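Local coordinates for putative methylase (Clostridium difficile, PDB 3LDU), which probably methylates guanine bases of ribosomal RNA and binds GTP, at residues L64-F69 / I156-T161; P97-S102 / K142-V147; Y330-L335 / Y351-K356; S339-T344 / T370-Y375. All coordinates share one frame; numbering follows the deposited sequence.

Interaction 1: residues L64-F69 / I156-T161; sequences LKIAEF and ISIDTT
Ile-156 O sits at the centre of this antiparallel pairing and takes two backbone donors: Ile-66 N at 2.9 Å and Ala-67 N, more loosely, at 3.3 Å. Two consecutive residues facing one is the signature of a classic beta bulge, and the helical-like psi of Ile-66 (-45°) supplies the kink. Regular pairing flanks it. Ile-156 N returns a bond to Ala-67 O, while Leu-64 and Ile-158 exchange two, the straighter being Leu-64 N to Ile-158 O (2.8 Å, 169° at the hydrogen).

Over the bulge, Ile-66 keeps CG1 beside its backbone N, so that CG1 and CD1 cross obliquely over the CG1 branch of Ile-158, with 3.7 Å between the two CG1 atoms. At the other end, the extended Ile-156 puts CD1 4.0 Å from CZ of Phe-69, whose ring also packs on helix 74-82.

Further out, the next strands of the sheet, 7-12 and 145-150, flank the pair. At the strand end, Asp-159 OD1 accepts from Thr-161 N in an Asx turn and forms a salt bridge with Arg-61, while Thr-160 OG1 bonds to Val-62 O. The bifurcated carbonyl thus keeps both N-H groups of the bulge bonded despite the one-residue shift.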
loop_
_atom_site.group_PDB
_atom_site.type_symbol
_atom_site.label_atom_id
_atom_site.label_comp_id
_atom_site.label_asym_id
_atom_site.label_seq_id
_atom_site.Cartn_x
_atom_site.Cartn_y
_atom_site.Cartn_z
ATOM N N LEU A 64 -6.482 -10.483 9.863
ATOM C CA LEU A 64 -7.540 -11.464 10.040
ATOM C C LEU A 64 -8.458 -10.967 11.164
ATOM O O LEU A 64 -8.024 -10.821 12.303
ATOM C CB LEU A 64 -6.936 -12.822 10.409
ATOM C CG LEU A 64 -7.962 -13.894 10.809
ATOM C CD1 LEU A 64 -8.898 -14.207 9.642
ATOM C CD2 LEU A 64 -7.253 -15.150 11.275
ATOM N N LYS A 65 -9.716 -10.680 10.837
ATOM C CA LYS A 65 -10.643 -10.149 11.829
ATOM C C LYS A 65 -11.098 -11.265 12.760
ATOM O O LYS A 65 -11.531 -12.326 12.298
ATOM C CB LYS A 65 -11.857 -9.540 11.161
ATOM C CG LYS A 65 -12.717 -8.713 12.098
ATOM C CD LYS A 65 -13.893 -8.122 11.346
ATOM C CE LYS A 65 -14.809 -7.340 12.271
ATOM N NZ LYS A 65 -15.908 -6.688 11.511
ATOM N N ILE A 66 -10.985 -11.024 14.064
ATOM C CA ILE A 66 -11.404 -12.013 15.072
ATOM C C ILE A 66 -12.755 -11.662 15.683
ATOM O O ILE A 66 -13.630 -12.523 15.853
ATOM C CB ILE A 66 -10.354 -12.131 16.214
ATOM C CG1 ILE A 66 -8.978 -12.463 15.642
ATOM C CG2 ILE A 66 -10.772 -13.212 17.224
ATOM C CD1 ILE A 66 -8.944 -13.760 14.855
ATOM N N ALA A 67 -12.930 -10.402 16.037
ATOM C CA ALA A 67 -14.129 -10.014 16.776
ATOM C C ALA A 67 -14.392 -8.529 16.641
ATOM O O ALA A 67 -13.474 -7.745 16.424
ATOM C CB ALA A 67 -13.977 -10.377 18.238
ATOM N N GLU A 68 -15.658 -8.153 16.776
ATOM C CA GLU A 68 -16.028 -6.750 16.873
ATOM C C GLU A 68 -17.150 -6.628 17.894
ATOM O O GLU A 68 -18.104 -7.405 17.874
ATOM C CB GLU A 68 -16.448 -6.191 15.508
ATOM C CG GLU A 68 -16.985 -4.771 15.564
ATOM C CD GLU A 68 -17.199 -4.170 14.183
ATOM O OE1 GLU A 68 -17.342 -2.931 14.090
ATOM O OE2 GLU A 68 -17.218 -4.933 13.194
ATOM N N PHE A 69 -17.010 -5.681 18.813
ATOM C CA PHE A 69 -18.000 -5.484 19.864
ATOM C C PHE A 69 -17.855 -4.089 20.438
ATOM O O PHE A 69 -16.835 -3.435 20.251
ATOM C CB PHE A 69 -17.825 -6.519 20.979
ATOM C CG PHE A 69 -16.412 -6.608 21.518
ATOM C CD1 PHE A 69 -15.940 -5.677 22.433
ATOM C CD2 PHE A 69 -15.561 -7.629 21.114
ATOM C CE1 PHE A 69 -14.634 -5.758 22.932
ATOM C CE2 PHE A 69 -14.266 -7.719 21.609
ATOM C CZ PHE A 69 -13.802 -6.783 22.518
ATOM N N ILE A 156 -10.899 -6.489 17.048
ATOM C CA ILE A 156 -9.656 -7.183 17.332
ATOM C C ILE A 156 -9.293 -8.052 16.132
ATOM O O ILE A 156 -10.144 -8.755 15.575
ATOM C CB ILE A 156 -9.742 -8.059 18.628
ATOM C CG1 ILE A 156 -10.095 -7.196 19.838
ATOM C CG2 ILE A 156 -8.410 -8.731 18.908
ATOM C CD1 ILE A 156 -10.264 -7.987 21.119
ATOM N N SER A 157 -8.036 -7.994 15.722
ATOM C CA SER A 157 -7.606 -8.771 14.583
ATOM C C SER A 157 -6.211 -9.311 14.835
ATOM O O SER A 157 -5.548 -8.921 15.800
ATOM C CB SER A 157 -7.594 -7.892 13.325
ATOM O OG SER A 157 -6.674 -6.828 13.486
ATOM N N ILE A 158 -5.776 -10.216 13.964
ATOM C CA ILE A 158 -4.398 -10.699 13.994
ATOM C C ILE A 158 -3.709 -10.274 12.704
ATOM O O ILE A 158 -4.245 -10.459 11.614
ATOM C CB ILE A 158 -4.324 -12.238 14.131
ATOM C CG1 ILE A 158 -5.267 -12.718 15.253
ATOM C CG2 ILE A 158 -2.878 -12.693 14.357
ATOM C CD1 ILE A 158 -5.166 -14.201 15.572
ATOM N N ASP A 159 -2.527 -9.689 12.837
ATOM C CA ASP A 159 -1.735 -9.282 11.678
ATOM C C ASP A 159 -1.206 -10.515 10.943
ATOM O O ASP A 159 -0.540 -11.354 11.556
ATOM C CB ASP A 159 -0.574 -8.409 12.155
ATOM C CG ASP A 159 0.376 -8.033 11.032
ATOM O OD1 ASP A 159 -0.071 -8.006 9.875
ATOM O OD2 ASP A 159 1.562 -7.762 11.316
ATOM N N THR A 160 -1.505 -10.638 9.649
ATOM C CA THR A 160 -1.043 -11.787 8.860
ATOM C C THR A 160 0.210 -11.441 8.064
ATOM O O THR A 160 0.811 -12.308 7.423
ATOM C CB THR A 160 -2.115 -12.301 7.863
ATOM O OG1 THR A 160 -2.260 -11.368 6.785
ATOM C CG2 THR A 160 -3.464 -12.492 8.542
ATOM N N THR A 161 0.600 -10.168 8.120
ATOM C CA THR A 161 1.623 -9.620 7.218
ATOM C C THR A 161 3.034 -9.540 7.810
ATOM O O THR A 161 3.973 -10.102 7.260
ATOM C CB THR A 161 1.185 -8.227 6.740
ATOM O OG1 THR A 161 -0.080 -8.345 6.083
ATOM C CG2 THR A 161 2.226 -7.651 5.782
#

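Interaction 2: residues P97-S102 / K142-V147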
loop_
_atom_site.group_PDB
_atom_site.type_symbol
_atom_site.label_atom_id
_atom_site.label_comp_id
_atom_site.label_asym_id
_atom_site.label_seq_id
_atom_site.Cartn_x
_atom_site.Cartn_y
_atom_site.Cartn_z
ATOM N N PRO A 97 1.894 -11.212 21.069
ATOM C CA PRO A 97 2.136 -9.861 21.566
ATOM C C PRO A 97 0.995 -8.964 21.086
ATOM O O PRO A 97 0.486 -9.186 19.988
ATOM C CB PRO A 97 3.454 -9.475 20.886
ATOM C CG PRO A 97 3.459 -10.250 19.600
ATOM C CD PRO A 97 2.765 -11.564 19.931
ATOM N N ILE A 98 0.577 -8.006 21.904
ATOM C CA ILE A 98 -0.434 -7.040 21.471
ATOM C C ILE A 98 0.356 -5.910 20.827
ATOM O O ILE A 98 0.861 -5.014 21.497
ATOM C CB ILE A 98 -1.299 -6.541 22.642
ATOM C CG1 ILE A 98 -1.661 -7.707 23.576
ATOM C CG2 ILE A 98 -2.563 -5.876 22.124
ATOM C CD1 ILE A 98 -2.406 -8.859 22.872
ATOM N N SER A 99 0.504 -5.995 19.515
ATOM C CA SER A 99 1.519 -5.206 18.841
ATOM C C SER A 99 1.126 -3.752 18.722
ATOM O O SER A 99 1.989 -2.876 18.640
ATOM C CB SER A 99 1.822 -5.799 17.465
ATOM O OG SER A 99 2.375 -7.099 17.611
ATOM N N LYS A 100 -0.175 -3.486 18.731
ATOM C CA LYS A 100 -0.645 -2.132 18.447
ATOM C C LYS A 100 -2.093 -1.941 18.876
ATOM O O LYS A 100 -2.918 -2.854 18.717
ATOM C CB LYS A 100 -0.536 -1.857 16.950
ATOM C CG LYS A 100 -1.049 -0.496 16.524
ATOM C CD LYS A 100 -0.978 -0.360 15.013
ATOM C CE LYS A 100 -1.236 1.064 14.549
ATOM N NZ LYS A 100 -1.291 1.132 13.060
ATOM N N ALA A 101 -2.397 -0.766 19.430
ATOM C CA ALA A 101 -3.792 -0.396 19.667
ATOM C C ALA A 101 -4.020 1.021 19.194
ATOM O O ALA A 101 -3.180 1.900 19.412
ATOM C CB ALA A 101 -4.151 -0.518 21.141
ATOM N N SER A 102 -5.139 1.238 18.509
ATOM C CA SER A 102 -5.506 2.576 18.061
ATOM C C SER A 102 -6.881 2.884 18.626
ATOM O O SER A 102 -7.749 2.024 18.629
ATOM C CB SER A 102 -5.540 2.636 16.527
ATOM O OG SER A 102 -4.312 2.232 15.958
ATOM N N LYS A 142 4.698 -16.380 16.065
ATOM C CA LYS A 142 4.079 -15.127 16.509
ATOM C C LYS A 142 2.765 -14.804 15.784
ATOM O O LYS A 142 2.675 -14.907 14.555
ATOM C CB LYS A 142 5.097 -13.989 16.322
ATOM C CG LYS A 142 4.684 -12.624 16.843
ATOM C CD LYS A 142 5.825 -11.615 16.627
ATOM C CE LYS A 142 5.361 -10.169 16.804
ATOM N NZ LYS A 142 6.343 -9.159 16.292
ATOM N N TYR A 143 1.754 -14.433 16.575
ATOM C CA TYR A 143 0.428 -14.008 16.106
ATOM C C TYR A 143 0.178 -12.611 16.668
ATOM O O TYR A 143 -0.358 -12.474 17.771
ATOM C CB TYR A 143 -0.649 -14.976 16.642
ATOM C CG TYR A 143 -0.552 -16.365 16.055
ATOM C CD1 TYR A 143 -1.400 -16.772 15.030
ATOM C CD2 TYR A 143 0.414 -17.265 16.499
ATOM C CE1 TYR A 143 -1.299 -18.059 14.481
ATOM C CE2 TYR A 143 0.529 -18.534 15.954
ATOM C CZ TYR A 143 -0.332 -18.923 14.944
ATOM O OH TYR A 143 -0.217 -20.185 14.400
ATOM N N PRO A 144 0.584 -11.560 15.929
ATOM C CA PRO A 144 0.536 -10.216 16.508
ATOM C C PRO A 144 -0.901 -9.731 16.568
ATOM O O PRO A 144 -1.598 -9.750 15.558
ATOM C CB PRO A 144 1.357 -9.366 15.521
ATOM C CG PRO A 144 2.116 -10.384 14.652
ATOM C CD PRO A 144 1.188 -11.565 14.588
ATOM N N ILE A 145 -1.339 -9.305 17.744
ATOM C CA ILE A 145 -2.726 -8.907 17.934
ATOM C C ILE A 145 -2.857 -7.395 17.769
ATOM O O ILE A 145 -2.083 -6.630 18.351
ATOM C CB ILE A 145 -3.226 -9.329 19.332
ATOM C CG1 ILE A 145 -2.926 -10.818 19.591
ATOM C CG2 ILE A 145 -4.714 -9.034 19.491
ATOM C CD1 ILE A 145 -3.649 -11.797 18.656
ATOM N N PHE A 146 -3.829 -6.975 16.963
ATOM C CA PHE A 146 -4.080 -5.553 16.734
ATOM C C PHE A 146 -5.468 -5.190 17.261
ATOM O O PHE A 146 -6.436 -5.918 17.017
ATOM C CB PHE A 146 -4.006 -5.242 15.237
ATOM C CG PHE A 146 -2.602 -5.008 14.712
ATOM C CD1 PHE A 146 -1.589 -5.949 14.901
ATOM C CD2 PHE A 146 -2.304 -3.850 14.003
ATOM C CE1 PHE A 146 -0.307 -5.725 14.397
ATOM C CE2 PHE A 146 -1.025 -3.631 13.500
ATOM C CZ PHE A 146 -0.032 -4.567 13.698
ATOM N N VAL A 147 -5.574 -4.065 17.970
ATOM C CA VAL A 147 -6.860 -3.620 18.506
ATOM C C VAL A 147 -7.156 -2.232 17.952
ATOM O O VAL A 147 -6.282 -1.364 17.967
ATOM C CB VAL A 147 -6.851 -3.543 20.046
ATOM C CG1 VAL A 147 -8.237 -3.183 20.580
ATOM C CG2 VAL A 147 -6.388 -4.860 20.647
HETATM O O HOH W 1 -4.573 -0.805 15.529
#
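Within the THUMP domain, strand 98-102 runs parallel to strand 145-147, their axes 9° apart, at the margin of a mixed sheet in which 98-104 is the outermost strand of this chain. Four backbone bonds hold the pair. Ile-145 N points almost straight at Pro-97 O (2.9 Å, 179° at the hydrogen) and Ile-145 O receives Ser-99 N on a more bent path; after a one-residue bulge, Val-147 N bonds to Lys-100 O and Val-147 O accepts Ser-102 N.

Apolar contacts lie on the Ile-98, Ala-101, Ile-145 and Val-147 face, which helix 111-129 packs against. Ile-98 bends its CD1 to within 3.7 Å of Ile-145 CB. Near the strand starts, the long Lys-142 chain crosses the Pro-97 ring at about a right angle, with Lys-142 CE and Pro-97 CG a tight 3.4 Å apart.

A CH-pi contact marks the other face. Lys-100, with CG anti to the backbone N, lays CB over one face of the Phe-146 ring, 4.1 Å from its centroid, and the extended chain brings CD to CE2; His-63 meets the same ring edge-to-face.

A water donates to Val-147 O at 3.0 Å and bonds Ser-102 OG at 3.1 Å.

Interaction 3: residues Y330-L335 / Y351-K356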
loop_
_atom_site.group_PDB
_atom_site.type_symbol
_atom_site.label_atom_id
_atom_site.label_comp_id
_atom_site.label_asym_id
_atom_site.label_seq_id
_atom_site.Cartn_x
_atom_site.Cartn_y
_atom_site.Cartn_z
ATOM N N TYR A 330 4.959 24.313 -19.325
ATOM C CA TYR A 330 5.392 24.687 -20.673
ATOM C C TYR A 330 5.844 23.460 -21.462
ATOM O O TYR A 330 5.379 23.237 -22.579
ATOM C CB TYR A 330 6.493 25.749 -20.608
ATOM C CG TYR A 330 7.082 26.163 -21.941
ATOM C CD1 TYR A 330 6.373 26.981 -22.818
ATOM C CD2 TYR A 330 8.364 25.769 -22.310
ATOM C CE1 TYR A 330 6.918 27.373 -24.031
ATOM C CE2 TYR A 330 8.920 26.160 -23.521
ATOM C CZ TYR A 330 8.193 26.958 -24.377
ATOM O OH TYR A 330 8.745 27.343 -25.582
ATOM N N ALA A 331 6.727 22.651 -20.869
ATOM C CA ALA A 331 7.267 21.471 -21.551
ATOM C C ALA A 331 6.187 20.437 -21.854
ATOM O O ALA A 331 6.130 19.882 -22.949
ATOM C CB ALA A 331 8.390 20.826 -20.731
ATOM N N PHE A 332 5.344 20.155 -20.871
ATOM C CA PHE A 332 4.361 19.096 -21.043
ATOM C C PHE A 332 3.292 19.462 -22.085
ATOM O O PHE A 332 2.791 18.592 -22.803
ATOM C CB PHE A 332 3.694 18.741 -19.704
ATOM C CG PHE A 332 4.615 18.067 -18.705
ATOM C CD1 PHE A 332 5.967 17.888 -18.959
ATOM C CD2 PHE A 332 4.097 17.609 -17.499
ATOM C CE1 PHE A 332 6.788 17.254 -18.018
ATOM C CE2 PHE A 332 4.913 16.977 -16.555
ATOM C CZ PHE A 332 6.258 16.803 -16.821
ATOM N N ARG A 333 2.936 20.741 -22.154
ATOM C CA ARG A 333 1.910 21.195 -23.093
ATOM C C ARG A 333 2.400 21.174 -24.547
ATOM O O ARG A 333 1.595 21.237 -25.478
ATOM C CB ARG A 333 1.371 22.585 -22.694
ATOM C CG ARG A 333 0.383 22.531 -21.506
ATOM C CD ARG A 333 -0.328 23.867 -21.252
ATOM N NE ARG A 333 0.564 24.865 -20.673
ATOM C CZ ARG A 333 0.915 24.907 -19.392
ATOM N NH1 ARG A 333 0.451 23.999 -18.536
ATOM N NH2 ARG A 333 1.744 25.853 -18.967
ATOM N N LYS A 334 3.713 21.077 -24.729
ATOM C CA LYS A 334 4.316 20.991 -26.061
ATOM C C LYS A 334 4.341 19.563 -26.600
ATOM O O LYS A 334 4.679 19.333 -27.764
ATOM C CB LYS A 334 5.733 21.577 -26.055
ATOM C CG LYS A 334 5.765 23.098 -25.980
ATOM C CD LYS A 334 7.172 23.632 -25.732
ATOM C CE LYS A 334 8.131 23.255 -26.847
ATOM N NZ LYS A 334 9.527 23.696 -26.551
ATOM N N LEU A 335 4.009 18.603 -25.742
ATOM C CA LEU A 335 3.935 17.208 -26.150
ATOM C C LEU A 335 2.706 17.000 -27.024
ATOM O O LEU A 335 1.719 17.732 -26.915
ATOM C CB LEU A 335 3.874 16.295 -24.909
ATOM C CG LEU A 335 5.119 16.419 -24.027
ATOM C CD1 LEU A 335 4.963 15.711 -22.658
ATOM C CD2 LEU A 335 6.334 15.891 -24.779
ATOM N N TYR A 351 -2.361 26.729 -10.654
ATOM C CA TYR A 351 -2.057 28.106 -11.031
ATOM C C TYR A 351 -0.632 28.268 -11.576
ATOM O O TYR A 351 -0.420 28.914 -12.610
ATOM C CB TYR A 351 -2.312 29.060 -9.864
ATOM C CG TYR A 351 -2.001 30.495 -10.216
ATOM C CD1 TYR A 351 -2.874 31.240 -10.998
ATOM C CD2 TYR A 351 -0.827 31.098 -9.784
ATOM C CE1 TYR A 351 -2.586 32.556 -11.330
ATOM C CE2 TYR A 351 -0.531 32.405 -10.112
ATOM C CZ TYR A 351 -1.414 33.131 -10.885
ATOM O OH TYR A 351 -1.126 34.438 -11.216
ATOM N N GLU A 352 0.352 27.677 -10.906
ATOM C CA GLU A 352 1.737 27.830 -11.348
ATOM C C GLU A 352 2.043 26.954 -12.569
ATOM O O GLU A 352 2.798 27.352 -13.471
ATOM C CB GLU A 352 2.702 27.519 -10.204
ATOM C CG GLU A 352 2.443 28.326 -8.944
ATOM C CD GLU A 352 2.726 29.810 -9.122
ATOM O OE1 GLU A 352 3.339 30.190 -10.147
ATOM O OE2 GLU A 352 2.338 30.599 -8.231
ATOM N N PHE A 353 1.442 25.767 -12.593
ATOM C CA PHE A 353 1.562 24.839 -13.715
ATOM C C PHE A 353 0.934 25.396 -15.001
ATOM O O PHE A 353 1.366 25.061 -16.103
ATOM C CB PHE A 353 0.921 23.500 -13.345
ATOM C CG PHE A 353 1.123 22.424 -14.363
ATOM C CD1 PHE A 353 2.371 21.835 -14.531
ATOM C CD2 PHE A 353 0.061 21.969 -15.129
ATOM C CE1 PHE A 353 2.566 20.828 -15.455
ATOM C CE2 PHE A 353 0.245 20.959 -16.059
ATOM C CZ PHE A 353 1.507 20.384 -16.221
ATOM N N GLY A 354 -0.085 26.242 -14.857
ATOM C CA GLY A 354 -0.686 26.912 -16.001
ATOM C C GLY A 354 -1.811 26.148 -16.672
ATOM O O GLY A 354 -2.136 26.402 -17.832
ATOM N N GLN A 355 -2.413 25.209 -15.945
ATOM C CA GLN A 355 -3.470 24.384 -16.516
ATOM C C GLN A 355 -4.336 23.775 -15.417
ATOM O O GLN A 355 -3.822 23.336 -14.389
ATOM C CB GLN A 355 -2.849 23.284 -17.385
ATOM C CG GLN A 355 -3.828 22.543 -18.274
ATOM C CD GLN A 355 -3.140 21.510 -19.135
ATOM O OE1 GLN A 355 -3.793 20.717 -19.817
ATOM N NE2 GLN A 355 -1.810 21.502 -19.099
ATOM N N LYS A 356 -5.653 23.781 -15.629
ATOM C CA LYS A 356 -6.605 23.222 -14.677
ATOM C C LYS A 356 -6.701 21.726 -14.927
ATOM O O LYS A 356 -6.785 21.293 -16.074
ATOM C CB LYS A 356 -7.983 23.880 -14.846
ATOM C CG LYS A 356 -9.006 23.454 -13.807
ATOM C CD LYS A 356 -10.234 24.353 -13.793
ATOM C CE LYS A 356 -11.399 23.744 -14.563
ATOM N NZ LYS A 356 -11.117 23.562 -16.017
#
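Two helix C-termini of the Rossmann-like methyltransferase domain meet here, and an arginine from one grips the carbonyl of the other. Phe-353 O, in the last residue of helix 349-353, accepts both terminal nitrogens of Arg-333, NH1 at 2.8 Å and NH2 at 3.0 Å. This is an end-on grip on one atom: the oxygen lies 8° from the guanidinium plane, NH2 approaches in the carbonyl plane, and NH1 stands above it. A bend at chi3 (-72°) turns the group across the gap. The cation also lies where a helix dipole would probably welcome positive charge.

Gly-354 follows with positive phi (88°), ending the helix; its O lies over one guanidinium face. Without a side chain, it leaves the guanidinium's approach unobstructed.

Gln-355 NE2 is 3.4 Å from NH1, but both are donors, so no bond joins them; NE2 is satisfied by Tyr-340 OH, and Gln-355 O accepts from Tyr-375 OH.

Beneath the polar grip, Phe-332 and Phe-353 cross at about a right angle. Phe-332 also touches Pro-202, a GTP-site residue. NH1 lies over the Phe-353 face, a long and at most weak cation-pi contact, whereas Phe-332 CD2 meets the ring's edge, 4.0 Å from CZ.

Interaction 4: residues S339-T344 / T370-Y375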
loop_
_atom_site.group_PDB
_atom_site.type_symbol
_atom_site.label_atom_id
_atom_site.label_comp_id
_atom_site.label_asym_id
_atom_site.label_seq_id
_atom_site.Cartn_x
_atom_site.Cartn_y
_atom_site.Cartn_z
ATOM N N SER A 339 -0.800 12.572 -21.861
ATOM C CA SER A 339 -1.557 12.666 -20.614
ATOM C C SER A 339 -0.520 12.784 -19.503
ATOM O O SER A 339 0.479 12.078 -19.534
ATOM C CB SER A 339 -2.351 11.376 -20.369
ATOM O OG SER A 339 -3.385 11.189 -21.326
ATOM N N TYR A 340 -0.739 13.654 -18.523
ATOM C CA TYR A 340 0.235 13.766 -17.441
ATOM C C TYR A 340 -0.454 13.859 -16.083
ATOM O O TYR A 340 -1.555 14.403 -15.972
ATOM C CB TYR A 340 1.219 14.924 -17.666
ATOM C CG TYR A 340 0.677 16.096 -18.474
ATOM C CD1 TYR A 340 0.073 17.176 -17.849
ATOM C CD2 TYR A 340 0.814 16.134 -19.856
ATOM C CE1 TYR A 340 -0.411 18.254 -18.572
ATOM C CE2 TYR A 340 0.320 17.221 -20.601
ATOM C CZ TYR A 340 -0.288 18.276 -19.944
ATOM O OH TYR A 340 -0.783 19.368 -20.647
ATOM N N TYR A 341 0.207 13.319 -15.065
ATOM C CA TYR A 341 -0.374 13.183 -13.733
ATOM C C TYR A 341 0.715 13.529 -12.734
ATOM O O TYR A 341 1.818 12.995 -12.814
ATOM C CB TYR A 341 -0.839 11.738 -13.524
ATOM C CG TYR A 341 -1.851 11.281 -14.560
ATOM C CD1 TYR A 341 -3.219 11.356 -14.308
ATOM C CD2 TYR A 341 -1.435 10.802 -15.810
ATOM C CE1 TYR A 341 -4.154 10.941 -15.255
ATOM C CE2 TYR A 341 -2.369 10.399 -16.770
ATOM C CZ TYR A 341 -3.723 10.466 -16.480
ATOM O OH TYR A 341 -4.668 10.075 -17.420
ATOM N N LEU A 342 0.428 14.445 -11.820
ATOM C CA LEU A 342 1.452 14.916 -10.895
ATOM C C LEU A 342 0.901 14.946 -9.488
ATOM O O LEU A 342 -0.213 15.427 -9.260
ATOM C CB LEU A 342 1.889 16.341 -11.275
ATOM C CG LEU A 342 2.583 16.516 -12.626
ATOM C CD1 LEU A 342 1.544 16.885 -13.676
ATOM C CD2 LEU A 342 3.670 17.584 -12.566
ATOM N N ILE A 343 1.679 14.432 -8.545
ATOM C CA ILE A 343 1.279 14.485 -7.144
ATOM C C ILE A 343 2.121 15.516 -6.391
ATOM O O ILE A 343 3.348 15.535 -6.503
ATOM C CB ILE A 343 1.367 13.081 -6.472
ATOM C CG1 ILE A 343 0.979 13.196 -4.997
ATOM C CG2 ILE A 343 2.760 12.461 -6.653
ATOM C CD1 ILE A 343 0.651 11.841 -4.319
ATOM N N THR A 344 1.464 16.416 -5.674
ATOM C CA THR A 344 2.184 17.405 -4.887
ATOM C C THR A 344 1.311 17.947 -3.777
ATOM O O THR A 344 0.085 17.964 -3.899
ATOM C CB THR A 344 2.717 18.584 -5.746
ATOM O OG1 THR A 344 3.375 19.519 -4.884
ATOM C CG2 THR A 344 1.582 19.289 -6.476
ATOM N N THR A 370 -1.213 15.491 0.226
ATOM C CA THR A 370 -0.919 15.672 -1.188
ATOM C C THR A 370 -2.189 15.611 -2.030
ATOM O O THR A 370 -3.205 15.049 -1.604
ATOM C CB THR A 370 0.075 14.602 -1.677
ATOM O OG1 THR A 370 -0.367 13.316 -1.239
ATOM C CG2 THR A 370 1.454 14.845 -1.099
ATOM N N ASN A 371 -2.135 16.220 -3.213
ATOM C CA ASN A 371 -3.191 16.069 -4.213
ATOM C C ASN A 371 -2.623 15.466 -5.485
ATOM O O ASN A 371 -1.485 15.737 -5.843
ATOM C CB ASN A 371 -3.833 17.411 -4.544
ATOM C CG ASN A 371 -4.678 17.944 -3.414
ATOM O OD1 ASN A 371 -5.765 17.430 -3.138
ATOM N ND2 ASN A 371 -4.184 18.983 -2.749
ATOM N N PHE A 372 -3.412 14.637 -6.157
ATOM C CA PHE A 372 -2.998 14.041 -7.424
ATOM C C PHE A 372 -3.764 14.788 -8.509
ATOM O O PHE A 372 -4.984 14.678 -8.589
ATOM C CB PHE A 372 -3.375 12.559 -7.430
ATOM C CG PHE A 372 -2.805 11.774 -8.587
ATOM C CD1 PHE A 372 -1.482 11.933 -8.986
ATOM C CD2 PHE A 372 -3.593 10.852 -9.256
ATOM C CE1 PHE A 372 -0.958 11.183 -10.035
ATOM C CE2 PHE A 372 -3.084 10.104 -10.305
ATOM C CZ PHE A 372 -1.766 10.264 -10.693
ATOM N N PHE A 373 -3.044 15.572 -9.309
ATOM C CA PHE A 373 -3.637 16.370 -10.387
ATOM C C PHE A 373 -3.565 15.606 -11.706
ATOM O O PHE A 373 -2.484 15.262 -12.171
ATOM C CB PHE A 373 -2.874 17.670 -10.519
ATOM C CG PHE A 373 -2.947 18.546 -9.307
ATOM C CD1 PHE A 373 -3.985 19.451 -9.156
ATOM C CD2 PHE A 373 -1.976 18.470 -8.324
ATOM C CE1 PHE A 373 -4.057 20.270 -8.041
ATOM C CE2 PHE A 373 -2.033 19.290 -7.208
ATOM C CZ PHE A 373 -3.076 20.192 -7.070
ATOM N N GLN A 374 -4.716 15.369 -12.321
ATOM C CA GLN A 374 -4.796 14.460 -13.461
ATOM C C GLN A 374 -5.099 15.255 -14.720
ATOM O O GLN A 374 -6.057 16.020 -14.749
ATOM C CB GLN A 374 -5.910 13.440 -13.219
ATOM C CG GLN A 374 -5.678 12.659 -11.942
ATOM C CD GLN A 374 -6.812 11.714 -11.578
ATOM O OE1 GLN A 374 -6.966 11.349 -10.415
ATOM N NE2 GLN A 374 -7.601 11.309 -12.567
ATOM N N TYR A 375 -4.286 15.055 -15.753
ATOM C CA TYR A 375 -4.431 15.778 -17.020
ATOM C C TYR A 375 -4.440 14.816 -18.204
ATOM O O TYR A 375 -3.462 14.751 -18.954
ATOM C CB TYR A 375 -3.283 16.756 -17.212
ATOM C CG TYR A 375 -3.178 17.857 -16.190
ATOM C CD1 TYR A 375 -3.751 19.103 -16.426
ATOM C CD2 TYR A 375 -2.486 17.666 -14.996
ATOM C CE1 TYR A 375 -3.643 20.129 -15.498
ATOM C CE2 TYR A 375 -2.377 18.684 -14.054
ATOM C CZ TYR A 375 -2.961 19.915 -14.311
ATOM O OH TYR A 375 -2.858 20.934 -13.388
HETATM O O HOH W 2 -1.749 20.135 -3.761
#
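This buried antiparallel strand pairing joins 339-344, fifth strand of the class I methyltransferase sheet, to the reversed seventh, 368-375; the order 3-2-1-4-5-7-6 is that fold's hallmark. The strand axes approach to 4.6 Å at 168°, and six backbone bonds link three hydrogen-bonded pairs: Tyr-340 with Tyr-375, Leu-342 with Phe-373 and Thr-344 with Asn-371. Phe-373 N to Leu-342 O is short and straight (2.8 Å, 166° at the hydrogen).

On the tyrosine-pair face, Tyr-340 CD1 presses against Tyr-375 CB at 3.4 Å, their rings oblique at 32°; both hydroxyls bond Gln-355. On the other, Phe-372, with CG anti to the backbone N, swings CZ to 3.3 Å from Tyr-341 CB, their rings slid past stacking, and Gln-374 CB meets Tyr-341 CD1. Ile-343 here neighbours Ile-179 of the GTP site.

At the Thr-344/Asn-371 end, a water donates to Thr-344 O (2.8 Å) and accepts from Asn-371 ND2. The six bonds satisfy their own N-H and C=O groups, so largely apolar, mostly aromatic side chains can pack on both faces.

In the fold
From the N terminus, strand 63-70 waits through the intervening chain until 156-161 returns to close interaction 1; interaction 2, between 97-102 and 142-147, opens and closes within that span. Strands 145-150 and 153-159 are sheet neighbours, so the two contacts join directly through backbone bonds and tie the THUMP strands into the N-terminal sheet. Both close before interactions 3 and 4 open, on the opposite side of the chain's centre. There the segments alternate, 330-335, 339-344, 351-356, 370-375, so the two loops cross. Their centres lie about 12 Å apart, and Gln-355 bonds Tyr-340 and Tyr-375, linking the end of helix 349-353 to the methyltransferase sheet.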